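Side-chain contacts in YusO protein (PDB 1S3J), which represses the multidrug resistance operon mdtRP by binding directly to its promoter as a homodimeric MarR-family transcription factor: residues K113-M116 with A117-L120; E100-I103 with K104-V108. All coordinates share one frame; numbering follows the deposited sequence.

Contact 1 (K113-M116 with A117-L120); sequences KAIM and ARYL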
ATOM      1  N   LYS A 113      -5.142  -8.560  12.636  1.00 41.87           N
ATOM      2  CA  LYS A 113      -6.275  -9.441  12.402  1.00 42.30           C
ATOM      3  C   LYS A 113      -7.523  -8.800  13.009  1.00 41.62           C
ATOM      4  O   LYS A 113      -8.551  -8.722  12.360  1.00 41.30           O
ATOM      5  CB  LYS A 113      -6.008 -10.831  13.006  1.00 42.70           C
ATOM      6  CG  LYS A 113      -7.228 -11.742  13.129  1.00 44.89           C
ATOM      7  CD  LYS A 113      -6.892 -13.074  13.831  1.00 47.35           C
ATOM      8  CE  LYS A 113      -7.978 -14.122  13.581  1.00 48.91           C
ATOM      9  NZ  LYS A 113      -9.326 -13.501  13.357  1.00 49.42           N
ATOM     10  N   ALA A 114      -7.396  -8.309  14.239  1.00 40.74           N
ATOM     11  CA  ALA A 114      -8.492  -7.701  14.956  1.00 40.01           C
ATOM     12  C   ALA A 114      -9.031  -6.478  14.231  1.00 39.71           C
ATOM     13  O   ALA A 114     -10.237  -6.258  14.224  1.00 39.02           O
ATOM     14  CB  ALA A 114      -8.060  -7.342  16.373  1.00 40.50           C
ATOM     15  N   ILE A 115      -8.152  -5.685  13.621  1.00 39.42           N
ATOM     16  CA  ILE A 115      -8.594  -4.553  12.790  1.00 39.40           C
ATOM     17  C   ILE A 115      -9.395  -5.011  11.559  1.00 39.17           C
ATOM     18  O   ILE A 115     -10.478  -4.502  11.283  1.00 38.54           O
ATOM     19  CB  ILE A 115      -7.389  -3.699  12.345  1.00 39.33           C
ATOM     20  CG1 ILE A 115      -6.940  -2.798  13.494  1.00 39.58           C
ATOM     21  CG2 ILE A 115      -7.736  -2.844  11.119  1.00 40.08           C
ATOM     22  CD1 ILE A 115      -5.553  -2.186  13.329  1.00 39.37           C
HETATM   23  N   MSE A 116      -8.860  -5.975  10.829  1.00 39.56           N
HETATM   24  CA  MSE A 116      -9.509  -6.483   9.617  1.00 40.22           C
HETATM   25  C   MSE A 116     -10.864  -7.081   9.938  1.00 40.08           C
HETATM   26  O   MSE A 116     -11.828  -6.850   9.229  1.00 39.24           O
HETATM   27  CB  MSE A 116      -8.634  -7.548   8.934  1.00 40.81           C
HETATM   28  CG  MSE A 116      -9.161  -8.002   7.567  1.00 43.36           C
HETATM   29 SE   MSE A 116      -9.359  -6.534   6.283  0.79 50.00          SE
HETATM   30  CE  MSE A 116      -7.842  -5.488   6.736  1.00 46.06           C
ATOM     31  N   ALA A 117     -10.922  -7.833  11.035  1.00 40.59           N
ATOM     32  CA  ALA A 117     -12.112  -8.579  11.419  1.00 41.02           C
ATOM     33  C   ALA A 117     -13.251  -7.668  11.864  1.00 40.94           C
ATOM     34  O   ALA A 117     -14.387  -8.108  11.896  1.00 41.15           O
ATOM     35  CB  ALA A 117     -11.786  -9.603  12.527  1.00 41.33           C
ATOM     36  N   ARG A 118     -12.958  -6.418  12.211  1.00 40.89           N
ATOM     37  CA  ARG A 118     -14.023  -5.453  12.490  1.00 41.28           C
ATOM     38  C   ARG A 118     -14.760  -5.111  11.208  1.00 40.12           C
ATOM     39  O   ARG A 118     -15.968  -4.907  11.214  1.00 40.10           O
ATOM     40  CB  ARG A 118     -13.484  -4.168  13.126  1.00 42.17           C
ATOM     41  CG  ARG A 118     -13.179  -4.303  14.615  1.00 45.34           C
ATOM     42  CD  ARG A 118     -13.084  -2.977  15.394  1.00 48.74           C
ATOM     43  NE  ARG A 118     -13.068  -1.779  14.548  1.00 52.20           N
ATOM     44  CZ  ARG A 118     -11.973  -1.241  13.993  1.00 55.65           C
ATOM     45  NH1 ARG A 118     -10.773  -1.792  14.160  1.00 55.53           N
ATOM     46  NH2 ARG A 118     -12.084  -0.141  13.250  1.00 57.13           N
ATOM     47  N   TYR A 119     -14.025  -5.045  10.109  1.00 39.04           N
ATOM     48  CA  TYR A 119     -14.636  -4.812   8.810  1.00 38.31           C
ATOM     49  C   TYR A 119     -15.306  -6.076   8.299  1.00 37.21           C
ATOM     50  O   TYR A 119     -16.454  -6.039   7.913  1.00 37.43           O
ATOM     51  CB  TYR A 119     -13.619  -4.284   7.809  1.00 38.22           C
ATOM     52  CG  TYR A 119     -13.045  -2.955   8.197  1.00 38.39           C
ATOM     53  CD1 TYR A 119     -13.584  -1.771   7.716  1.00 40.92           C
ATOM     54  CD2 TYR A 119     -11.958  -2.879   9.051  1.00 39.74           C
ATOM     55  CE1 TYR A 119     -13.043  -0.539   8.097  1.00 42.25           C
ATOM     56  CE2 TYR A 119     -11.417  -1.667   9.433  1.00 39.74           C
ATOM     57  CZ  TYR A 119     -11.957  -0.506   8.962  1.00 42.62           C
ATOM     58  OH  TYR A 119     -11.399   0.693   9.345  1.00 45.03           O
ATOM     59  N   LEU A 120     -14.607  -7.200   8.361  1.00 36.38           N
ATOM     60  CA  LEU A 120     -15.093  -8.451   7.783  1.00 35.19           C
ATOM     61  C   LEU A 120     -16.346  -8.977   8.464  1.00 34.68           C
ATOM     62  O   LEU A 120     -17.128  -9.695   7.844  1.00 33.72           O
ATOM     63  CB  LEU A 120     -13.997  -9.520   7.827  1.00 35.13           C
ATOM     64  CG  LEU A 120     -12.779  -9.203   6.959  1.00 35.75           C
ATOM     65  CD1 LEU A 120     -11.713 -10.296   7.083  1.00 36.01           C
ATOM     66  CD2 LEU A 120     -13.178  -8.978   5.497  1.00 35.45           C
TER
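Selenomethionine Met116 and Leu120, one helical turn apart, make the tightest apolar contact here: CG of Met116 lies 3.5 Å from CD1 of Leu120, closer than carbons usually pack. The torsions explain it. In Met116, CG stands opposite the backbone N (chi1 -173°) and beside the carbonyl carbon, which brings it to Leu120 on the next turn; the chain bends twice beyond it, and the two side chains pass each other at a slant. Ile115 and Tyr119 repeat the spacing more loosely, with Ile115 CG2 4.2 Å from Tyr119 CE2. The tyrosine ring turns its edge to the backbone, its CD2 3.1 Å from Ile115 O, while Met116 O lies in the ring plane.

Among the backbone bonds, Ala117 N reaches Lys113 O at 2.9 Å and Leu120 N reaches Met116 O at 2.9 Å, both regular i to i+4 links. Arg118 N departs from this, with an i to i+3 bond to Ile115 O at 3.3 Å, the donor well above that carbonyl plane; its i to i+4 bond to Ala114 O is weak.

The polar ends of Arg118 and Tyr119 turn to helix 4-32, where Arg118 NH1 forms a salt bridge and Tyr119 OH a hydrogen bond with Glu25. Met116, Ala117, Tyr119 and Leu120 also pack on the second subunit. The chemistry thus implies a helix end with a mainly apolar side built into the homodimer interface, while two neighbouring polar groups converge on one carboxylate.

Contact 2 (E100-I103 with K104-V108); sequences EGDI and KFEEV
Four successive i to i+4 bonds, from Lys104 N to Glu100 O through Glu107 N to Ile103 O, join the segments as continuous alpha-helix; in the shortest of them Phe105 N lies 2.8 Å from Gly101 O. Ile103 O also receives a weak bond from Glu106 N.

The side chains of Ile103 and Glu107 run alongside each other in the same direction. Glu107 CG is 3.1 Å from Ile103 O, brought to that oxygen by a chi1 of -68°, which sets CG beside its own backbone N. Its extended chain then carries OE2 to 3.8 Å from Ile103 CG2, so a methyl lies against a carboxylate. The other oxygen, Glu107 OE1, makes a long salt bridge of 3.8 Å with Lys104 NZ, whose hydrogen-bond partner is Gln33.

One turn apart, Asp102 OD2 and Glu106 OE1 stand 4.5 Å from each other. Asp102, through OD1, and Glu106, through OE1, both form salt bridges with Lys47, which probably offsets the repulsion between them.

Near the N-terminal end of helix 99-120, Gly101 N is hydrogen-bonded to Thr98 OG1, just beyond strand 93-97. Phe105 packs on Leu40, Leu43 and Ala44 of helix 37-49, and Val108 on Leu40. With Lys47 on that same helix, polar and apolar contacts together seat this part of helix 99-120 against helix 37-49.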
ATOM      1  N   GLU A 100      11.363 -13.960  21.921  1.00 43.95           N
ATOM      2  CA  GLU A 100      10.739 -12.649  22.105  1.00 44.93           C
ATOM      3  C   GLU A 100      10.243 -12.086  20.784  1.00 45.11           C
ATOM      4  O   GLU A 100       9.266 -11.341  20.755  1.00 45.26           O
ATOM      5  CB  GLU A 100      11.706 -11.655  22.761  1.00 45.24           C
ATOM      6  CG  GLU A 100      11.940 -11.896  24.243  1.00 47.24           C
ATOM      7  CD  GLU A 100      13.240 -12.648  24.537  1.00 50.60           C
ATOM      8  OE1 GLU A 100      13.786 -12.440  25.651  1.00 52.55           O
ATOM      9  OE2 GLU A 100      13.722 -13.439  23.672  1.00 50.48           O
ATOM     10  N   GLY A 101      10.921 -12.455  19.700  1.00 45.37           N
ATOM     11  CA  GLY A 101      10.567 -12.017  18.365  1.00 45.61           C
ATOM     12  C   GLY A 101       9.350 -12.740  17.831  1.00 45.69           C
ATOM     13  O   GLY A 101       8.537 -12.137  17.151  1.00 45.23           O
ATOM     14  N   ASP A 102       9.248 -14.036  18.129  1.00 45.93           N
ATOM     15  CA  ASP A 102       8.063 -14.831  17.814  1.00 46.27           C
ATOM     16  C   ASP A 102       6.840 -14.212  18.486  1.00 45.82           C
ATOM     17  O   ASP A 102       5.804 -14.016  17.860  1.00 45.90           O
ATOM     18  CB  ASP A 102       8.255 -16.272  18.304  1.00 46.81           C
ATOM     19  CG  ASP A 102       7.156 -17.194  17.853  1.00 48.02           C
ATOM     20  OD1 ASP A 102       7.143 -17.573  16.658  1.00 50.31           O
ATOM     21  OD2 ASP A 102       6.262 -17.592  18.627  1.00 50.14           O
ATOM     22  N   ILE A 103       6.985 -13.876  19.756  1.00 45.21           N
ATOM     23  CA  ILE A 103       5.914 -13.254  20.519  1.00 45.03           C
ATOM     24  C   ILE A 103       5.549 -11.882  19.934  1.00 44.73           C
ATOM     25  O   ILE A 103       4.389 -11.521  19.888  1.00 44.39           O
ATOM     26  CB  ILE A 103       6.332 -13.127  21.997  1.00 45.05           C
ATOM     27  CG1 ILE A 103       6.430 -14.513  22.644  1.00 45.82           C
ATOM     28  CG2 ILE A 103       5.359 -12.253  22.775  1.00 44.86           C
ATOM     29  CD1 ILE A 103       7.315 -14.540  23.890  1.00 47.09           C
ATOM     30  N   LYS A 104       6.547 -11.134  19.476  1.00 44.34           N
ATOM     31  CA  LYS A 104       6.312  -9.796  18.946  1.00 43.99           C
ATOM     32  C   LYS A 104       5.633  -9.872  17.583  1.00 43.46           C
ATOM     33  O   LYS A 104       4.741  -9.063  17.298  1.00 42.37           O
ATOM     34  CB  LYS A 104       7.613  -8.992  18.843  1.00 43.99           C
ATOM     35  CG  LYS A 104       7.415  -7.479  18.784  1.00 45.39           C
ATOM     36  CD  LYS A 104       6.624  -6.979  19.982  1.00 46.34           C
ATOM     37  CE  LYS A 104       6.717  -5.507  20.135  1.00 47.29           C
ATOM     38  NZ  LYS A 104       6.278  -5.087  21.483  1.00 48.90           N
ATOM     39  N   PHE A 105       6.029 -10.852  16.766  1.00 42.83           N
ATOM     40  CA  PHE A 105       5.402 -11.055  15.462  1.00 42.90           C
ATOM     41  C   PHE A 105       3.935 -11.450  15.624  1.00 43.71           C
ATOM     42  O   PHE A 105       3.101 -11.120  14.766  1.00 43.12           O
ATOM     43  CB  PHE A 105       6.127 -12.119  14.638  1.00 42.43           C
ATOM     44  CG  PHE A 105       5.423 -12.472  13.362  1.00 41.38           C
ATOM     45  CD1 PHE A 105       5.398 -11.572  12.298  1.00 42.24           C
ATOM     46  CD2 PHE A 105       4.745 -13.668  13.236  1.00 41.34           C
ATOM     47  CE1 PHE A 105       4.732 -11.886  11.119  1.00 42.15           C
ATOM     48  CE2 PHE A 105       4.071 -13.990  12.058  1.00 41.70           C
ATOM     49  CZ  PHE A 105       4.072 -13.109  11.001  1.00 42.19           C
ATOM     50  N   GLU A 106       3.629 -12.134  16.731  1.00 44.41           N
ATOM     51  CA  GLU A 106       2.280 -12.651  16.980  1.00 45.16           C
ATOM     52  C   GLU A 106       1.360 -11.549  17.487  1.00 44.67           C
ATOM     53  O   GLU A 106       0.194 -11.496  17.118  1.00 43.81           O
ATOM     54  CB  GLU A 106       2.323 -13.817  17.972  1.00 45.87           C
ATOM     55  CG  GLU A 106       1.404 -14.975  17.630  1.00 47.64           C
ATOM     56  CD  GLU A 106       1.718 -15.623  16.295  1.00 51.59           C
ATOM     57  OE1 GLU A 106       2.859 -16.106  16.114  1.00 53.17           O
ATOM     58  OE2 GLU A 106       0.808 -15.662  15.425  1.00 54.11           O
ATOM     59  N   GLU A 107       1.915 -10.678  18.330  1.00 44.76           N
ATOM     60  CA  GLU A 107       1.209  -9.513  18.860  1.00 44.64           C
ATOM     61  C   GLU A 107       0.865  -8.520  17.745  1.00 43.88           C
ATOM     62  O   GLU A 107      -0.225  -7.980  17.704  1.00 43.78           O
ATOM     63  CB  GLU A 107       2.065  -8.828  19.924  1.00 45.12           C
ATOM     64  CG  GLU A 107       2.242  -9.642  21.193  1.00 46.68           C
ATOM     65  CD  GLU A 107       3.079  -8.930  22.259  1.00 50.24           C
ATOM     66  OE1 GLU A 107       3.799  -7.947  21.945  1.00 51.48           O
ATOM     67  OE2 GLU A 107       3.017  -9.371  23.434  1.00 52.33           O
ATOM     68  N   VAL A 108       1.798  -8.303  16.828  1.00 43.36           N
ATOM     69  CA  VAL A 108       1.569  -7.428  15.695  1.00 42.66           C
ATOM     70  C   VAL A 108       0.490  -8.034  14.767  1.00 42.59           C
ATOM     71  O   VAL A 108      -0.425  -7.337  14.326  1.00 41.87           O
ATOM     72  CB  VAL A 108       2.880  -7.174  14.920  1.00 42.62           C
ATOM     73  CG1 VAL A 108       2.615  -6.431  13.610  1.00 41.83           C
ATOM     74  CG2 VAL A 108       3.876  -6.379  15.778  1.00 42.09           C
TER

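From the N terminus, helix 4-32 and helix 37-49 come first, and both later pack against helix 99-120, on which the two contacts follow in series. Contact 2 comes just after strand 93-97 and ends before contact 1 begins; the contacts neither nest nor cross, and since each joins adjoining segments, neither closes a loop. Their centres are 19 Å apart and their nearest atoms about 5 Å, without touching. One helix thus carries both contacts: contact 2 faces helix 37-49, on the side of the predicted helix-turn-helix (54-77), whereas contact 1 meets helix 4-32 and the second subunit, consistent with a helix joining DNA-binding and dimerisation regions, as in other MarR proteins.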